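Side-chain contacts in core protein VP4 (Bluetongue virus, PDB 2JHP), which serves as the multifunctional mRNA-capping enzyme of the virus and is one of the proteins of its inner capsid: residues Pro154-Leu159 and Ile392-Gly397; Ile186-Glu191 and Arg385-Leu390. All coordinates share one frame; numbering follows the deposited sequence.

Interaction 1: Pro154-Leu159 and Ile392-Gly397. With SAH (S-adenosyl-L-homocysteine), chain B.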
# COMPACT_ATOMS: atom_id res chain seq x y z
N PRO A 154 4.18 10.42 -7.41
CA PRO A 154 3.35 9.66 -8.33
C PRO A 154 3.55 10.13 -9.76
O PRO A 154 4.01 11.25 -9.98
CB PRO A 154 1.93 9.96 -7.85
CG PRO A 154 2.03 11.28 -7.20
CD PRO A 154 3.39 11.39 -6.61
N GLU A 155 3.21 9.25 -10.71
CA GLU A 155 3.42 9.48 -12.15
C GLU A 155 2.55 10.65 -12.56
O GLU A 155 1.34 10.59 -12.46
CB GLU A 155 3.07 8.22 -12.95
CG GLU A 155 4.08 7.87 -14.06
CD GLU A 155 3.53 6.92 -15.16
OE1 GLU A 155 2.70 6.03 -14.85
OE2 GLU A 155 3.94 7.07 -16.33
N ILE A 156 3.19 11.72 -12.99
CA ILE A 156 2.50 12.97 -13.33
C ILE A 156 1.60 12.83 -14.57
O ILE A 156 2.04 12.32 -15.60
CB ILE A 156 3.52 14.12 -13.52
CG1 ILE A 156 4.18 14.47 -12.17
CG2 ILE A 156 2.86 15.35 -14.10
CD1 ILE A 156 5.18 15.60 -12.25
N PRO A 157 0.32 13.27 -14.47
CA PRO A 157 -0.63 13.22 -15.59
C PRO A 157 -0.28 14.22 -16.67
O PRO A 157 0.56 15.10 -16.44
CB PRO A 157 -1.96 13.64 -14.95
CG PRO A 157 -1.56 14.47 -13.76
CD PRO A 157 -0.31 13.83 -13.25
N PRO A 158 -0.91 14.08 -17.86
CA PRO A 158 -0.94 15.10 -18.90
C PRO A 158 -1.47 16.42 -18.38
O PRO A 158 -2.57 16.47 -17.83
CB PRO A 158 -1.94 14.54 -19.91
CG PRO A 158 -1.90 13.08 -19.71
CD PRO A 158 -1.59 12.84 -18.28
N LEU A 159 -0.70 17.49 -18.55
CA LEU A 159 -1.09 18.82 -18.10
C LEU A 159 -0.80 19.85 -19.18
O LEU A 159 -0.21 19.52 -20.21
CB LEU A 159 -0.31 19.21 -16.86
CG LEU A 159 -0.18 18.16 -15.77
CD1 LEU A 159 0.95 18.52 -14.77
CD2 LEU A 159 -1.52 17.96 -15.04
N ILE A 392 -1.47 14.74 -3.31
CA ILE A 392 -0.27 14.22 -2.63
C ILE A 392 0.83 15.27 -2.71
O ILE A 392 1.09 15.84 -3.78
CB ILE A 392 0.24 12.91 -3.29
CG1 ILE A 392 -0.68 11.74 -2.97
CG2 ILE A 392 1.68 12.59 -2.85
CD1 ILE A 392 -0.52 10.54 -3.90
N VAL A 393 1.48 15.53 -1.59
CA VAL A 393 2.64 16.40 -1.61
C VAL A 393 3.81 15.64 -2.22
O VAL A 393 4.20 14.57 -1.76
CB VAL A 393 3.02 16.93 -0.20
CG1 VAL A 393 4.08 18.02 -0.33
CG2 VAL A 393 1.78 17.47 0.50
N ARG A 394 4.35 16.22 -3.29
CA ARG A 394 5.49 15.65 -4.02
C ARG A 394 6.75 15.88 -3.18
O ARG A 394 7.14 17.02 -2.95
CB ARG A 394 5.58 16.28 -5.42
CG ARG A 394 6.55 15.58 -6.35
CD ARG A 394 6.28 15.82 -7.81
NE ARG A 394 7.13 14.95 -8.62
CZ ARG A 394 6.79 13.74 -9.05
NH1 ARG A 394 5.60 13.22 -8.75
NH2 ARG A 394 7.64 13.03 -9.78
N LYS A 395 7.34 14.78 -2.69
CA LYS A 395 8.52 14.80 -1.81
C LYS A 395 9.24 13.46 -1.90
O LYS A 395 8.60 12.41 -1.90
CB LYS A 395 8.09 14.99 -0.35
CG LYS A 395 8.93 15.96 0.46
CD LYS A 395 8.32 17.35 0.40
CE LYS A 395 8.89 18.29 1.45
NZ LYS A 395 8.03 19.49 1.62
N ASN A 396 10.57 13.49 -1.98
CA ASN A 396 11.37 12.26 -1.98
C ASN A 396 11.62 11.77 -0.56
O ASN A 396 12.34 12.40 0.22
CB ASN A 396 12.69 12.46 -2.74
CG ASN A 396 13.46 11.14 -2.96
OD1 ASN A 396 13.35 10.18 -2.17
ND2 ASN A 396 14.24 11.09 -4.04
N GLY A 397 11.04 10.61 -0.25
CA GLY A 397 11.08 10.02 1.07
C GLY A 397 12.47 9.96 1.67
O GLY A 397 12.63 10.25 2.86
N SAH B . 3.32 3.26 -0.44
CA SAH B . 2.11 2.76 -1.16
CB SAH B . 2.29 2.54 -2.67
CG SAH B . 3.66 2.26 -3.24
SD SAH B . 3.64 2.40 -5.05
C SAH B . 1.51 1.52 -0.51
O SAH B . 1.42 1.44 0.72
OXT SAH B . 1.07 0.59 -1.18
C5' SAH B . 5.31 3.11 -5.02
C4' SAH B . 5.32 4.61 -5.23
O4' SAH B . 6.39 5.21 -4.53
C3' SAH B . 5.47 5.00 -6.70
O3' SAH B . 4.57 6.06 -6.94
C2' SAH B . 6.90 5.51 -6.81
O2' SAH B . 7.04 6.54 -7.75
C1' SAH B . 7.14 6.05 -5.40
N9 SAH B . 8.58 6.11 -5.04
C8 SAH B . 9.56 5.21 -5.38
N7 SAH B . 10.74 5.64 -4.85
C5 SAH B . 10.52 6.79 -4.18
C6 SAH B . 11.36 7.65 -3.45
N6 SAH B . 12.65 7.37 -3.32
N1 SAH B . 10.84 8.78 -2.85
C2 SAH B . 9.49 9.06 -2.97
N3 SAH B . 8.66 8.22 -3.69
C4 SAH B . 9.16 7.10 -4.29

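Interaction 2: Ile186-Glu191 and Arg385-Leu390. With GUN (guanine), chain D.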
# COMPACT_ATOMS: atom_id res chain seq x y z
N ILE A 186 -11.30 15.33 -7.89
CA ILE A 186 -11.15 16.63 -7.24
C ILE A 186 -11.54 16.59 -5.76
O ILE A 186 -10.94 17.30 -4.96
CB ILE A 186 -11.90 17.77 -8.00
CG1 ILE A 186 -11.36 19.16 -7.62
CG2 ILE A 186 -13.41 17.68 -7.77
CD1 ILE A 186 -9.94 19.47 -8.10
N VAL A 187 -12.53 15.78 -5.39
CA VAL A 187 -12.99 15.71 -3.99
C VAL A 187 -12.06 14.81 -3.17
O VAL A 187 -11.98 13.61 -3.41
CB VAL A 187 -14.45 15.20 -3.88
CG1 VAL A 187 -14.89 15.11 -2.40
CG2 VAL A 187 -15.41 16.08 -4.67
N TYR A 188 -11.36 15.41 -2.21
CA TYR A 188 -10.52 14.64 -1.26
C TYR A 188 -10.41 15.25 0.15
O TYR A 188 -10.69 14.58 1.13
CB TYR A 188 -9.12 14.37 -1.83
CG TYR A 188 -8.18 13.79 -0.80
CD1 TYR A 188 -8.37 12.48 -0.29
CD2 TYR A 188 -7.11 14.53 -0.31
CE1 TYR A 188 -7.53 11.94 0.65
CE2 TYR A 188 -6.26 13.98 0.66
CZ TYR A 188 -6.49 12.69 1.12
OH TYR A 188 -5.65 12.13 2.06
N SER A 189 -9.99 16.51 0.24
CA SER A 189 -9.72 17.16 1.53
C SER A 189 -10.65 18.33 1.84
O SER A 189 -10.64 18.82 2.96
CB SER A 189 -8.25 17.61 1.66
OG SER A 189 -7.94 18.70 0.81
N ALA A 190 -11.43 18.77 0.86
CA ALA A 190 -12.38 19.87 1.06
C ALA A 190 -13.51 19.46 2.00
O ALA A 190 -14.13 18.41 1.79
CB ALA A 190 -12.94 20.33 -0.27
N GLU A 191 -13.77 20.28 3.02
CA GLU A 191 -14.92 20.09 3.91
C GLU A 191 -16.18 20.70 3.34
O GLU A 191 -17.29 20.32 3.72
CB GLU A 191 -14.68 20.73 5.27
CG GLU A 191 -13.43 20.25 5.99
CD GLU A 191 -12.91 21.30 6.95
OE1 GLU A 191 -13.39 21.33 8.11
OE2 GLU A 191 -12.04 22.09 6.54
N ARG A 385 -4.18 9.18 -11.77
CA ARG A 385 -3.06 10.11 -11.84
C ARG A 385 -3.40 11.57 -11.51
O ARG A 385 -2.57 12.29 -10.97
CB ARG A 385 -2.43 10.06 -13.22
CG ARG A 385 -1.54 8.87 -13.47
CD ARG A 385 -0.61 9.23 -14.60
NE ARG A 385 -0.26 8.08 -15.44
CZ ARG A 385 0.31 8.20 -16.64
NH1 ARG A 385 0.59 9.41 -17.12
NH2 ARG A 385 0.60 7.11 -17.34
N LEU A 386 -4.61 12.00 -11.88
CA LEU A 386 -5.07 13.33 -11.53
C LEU A 386 -5.24 13.40 -10.01
O LEU A 386 -4.70 14.27 -9.34
CB LEU A 386 -6.38 13.67 -12.27
CG LEU A 386 -6.39 13.94 -13.78
CD1 LEU A 386 -7.82 14.01 -14.31
CD2 LEU A 386 -5.67 15.23 -14.13
N PHE A 387 -6.00 12.45 -9.48
CA PHE A 387 -6.22 12.31 -8.06
C PHE A 387 -4.93 12.42 -7.26
O PHE A 387 -4.82 13.24 -6.35
CB PHE A 387 -6.90 10.96 -7.79
CG PHE A 387 -7.43 10.81 -6.39
CD1 PHE A 387 -8.31 11.74 -5.88
CD2 PHE A 387 -7.07 9.72 -5.61
CE1 PHE A 387 -8.81 11.61 -4.60
CE2 PHE A 387 -7.59 9.56 -4.34
CZ PHE A 387 -8.46 10.50 -3.83
N GLU A 388 -3.94 11.59 -7.62
CA GLU A 388 -2.66 11.53 -6.92
C GLU A 388 -1.85 12.82 -7.07
O GLU A 388 -1.11 13.22 -6.16
CB GLU A 388 -1.83 10.36 -7.44
CG GLU A 388 -2.41 8.98 -7.12
CD GLU A 388 -1.79 7.84 -7.95
OE1 GLU A 388 -1.10 8.13 -8.95
OE2 GLU A 388 -2.00 6.66 -7.58
N HIS A 389 -1.98 13.47 -8.21
CA HIS A 389 -1.19 14.65 -8.47
C HIS A 389 -1.74 15.85 -7.71
O HIS A 389 -0.97 16.69 -7.23
CB HIS A 389 -1.08 14.94 -9.96
CG HIS A 389 -0.12 16.04 -10.26
ND1 HIS A 389 -0.49 17.22 -10.85
CD2 HIS A 389 1.21 16.16 -9.99
CE1 HIS A 389 0.56 18.01 -10.97
NE2 HIS A 389 1.60 17.39 -10.44
N LEU A 390 -3.05 15.93 -7.61
CA LEU A 390 -3.69 17.05 -6.95
C LEU A 390 -3.53 16.98 -5.42
O LEU A 390 -3.36 18.02 -4.77
CB LEU A 390 -5.16 17.16 -7.35
CG LEU A 390 -5.43 17.52 -8.83
CD1 LEU A 390 -6.91 17.59 -9.11
CD2 LEU A 390 -4.77 18.84 -9.26
N9 GUN D . -8.31 5.61 -8.36
C8 GUN D . -8.29 4.79 -7.30
N7 GUN D . -9.00 5.32 -6.31
C5 GUN D . -9.48 6.49 -6.73
C6 GUN D . -10.28 7.46 -6.12
O6 GUN D . -10.68 7.30 -4.96
N1 GUN D . -10.62 8.60 -6.86
C2 GUN D . -10.13 8.73 -8.18
N2 GUN D . -10.42 9.80 -8.89
N3 GUN D . -9.36 7.77 -8.74
C4 GUN D . -9.04 6.67 -8.04

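Interaction 1: Pro154-Leu159 and Ile392-Gly397
R394 reaches from the edge of a Rossmann-like methyltransferase sheet to P154 and I156, which lie in the loop that follows strand 149-152. The strand order 3-2-1-4-5-7-6 and the bound S-adenosyl-L-homocysteine identify the fold; strand 393-394 is outermost in this sheet and runs parallel to 149-152, and V393 and K395 make backbone hydrogen bonds to it. The R394 side chain is extended from CG to NE, and chi4 of 91° then swings the guanidinium roughly broadside to that chain. One of its faces thereby meets I156: CD1 stands over the centre, 4.0 Å above the plane, and the two side chains cross at about a right angle. At the edge, NH1 donates to the backbone oxygen of P154, with R394 NH1 to P154 O at 2.8 Å. The bond is bent, 145° at the hydrogen, and the oxygen lies 17° out of the guanidinium plane. The proline ring and the arginine chain run antiparallel past one another, with P154 CD 3.6 Å from R394 NH1. One loop thus meets the group twice, with a carbonyl at its edge and a side chain over one face. On the apolar side, P154 CG meets I392 CD1 at 4.2 Å, while E388 of helix 380-391 also touches the proline. Past the strand the chain turns to the cofactor product, whose adenine N6 donates to N396 OD1 at 3.1 Å. OD1 also accepts from L398 N, which probably helps to position the amide, and G397 N donates to adenine N1 at 3.2 Å.

Interaction 2: Ile186-Glu191 and Arg385-Leu390
F387, on helix 380-391, packs against V187 and Y188, just beyond helix 178-186 and ahead of strand 192-196. That strand lies inside a second seven-stranded sheet with the methyltransferase order 3-2-1-4-5-7-6, whereas helix 380-391 leads into the edge strand of the other such sheet, so the contact joins two Rossmann-like units. In the aromatic part, the Y188 and F387 rings have planes at 90° and centroids 5.9 Å apart. Y188 CB lies 3.9 Å from F387 CE1, and V187 O approaches the F387 ring at its edge. The purely aliphatic part is I186 against L390, whose CD1 atoms come to 3.7 Å. I186 sets off away from the helix, but chi2 of 69° turns CD1 back toward it. No hydrogen bond crosses between the segments; apolar fit carries the buried contact. The third kind is ligand binding. With chi1 at -168° the F387 ring swings out opposite the backbone N and lies face-on to a bound guanine that D184 O, N141 ND2 and R214 NH1 hold by hydrogen bonds. The two planes are nearly parallel, with guanine N1 3.8 Å above the centre of the F387 ring.

Interaction 2 is buried and largely apolar, with no hydrogen bond across its segments, while interaction 1 is only partly buried and centres on a guanidinium that donates to a backbone carbonyl. Their centres lie 12 Å apart, and the chain runs directly from helix 380-391 of interaction 2 into strand 393-394 of interaction 1. The loop 154-159 also lies on that helix: P157 CD is 3.6 Å from H389 CB, and E155 OE1 forms a long, weak ion pair with R385 NH2. Each contact borders a different ligand, adenine bound by backbone and amide groups beyond the edge strand in interaction 1, guanine covered by an aromatic face in interaction 2.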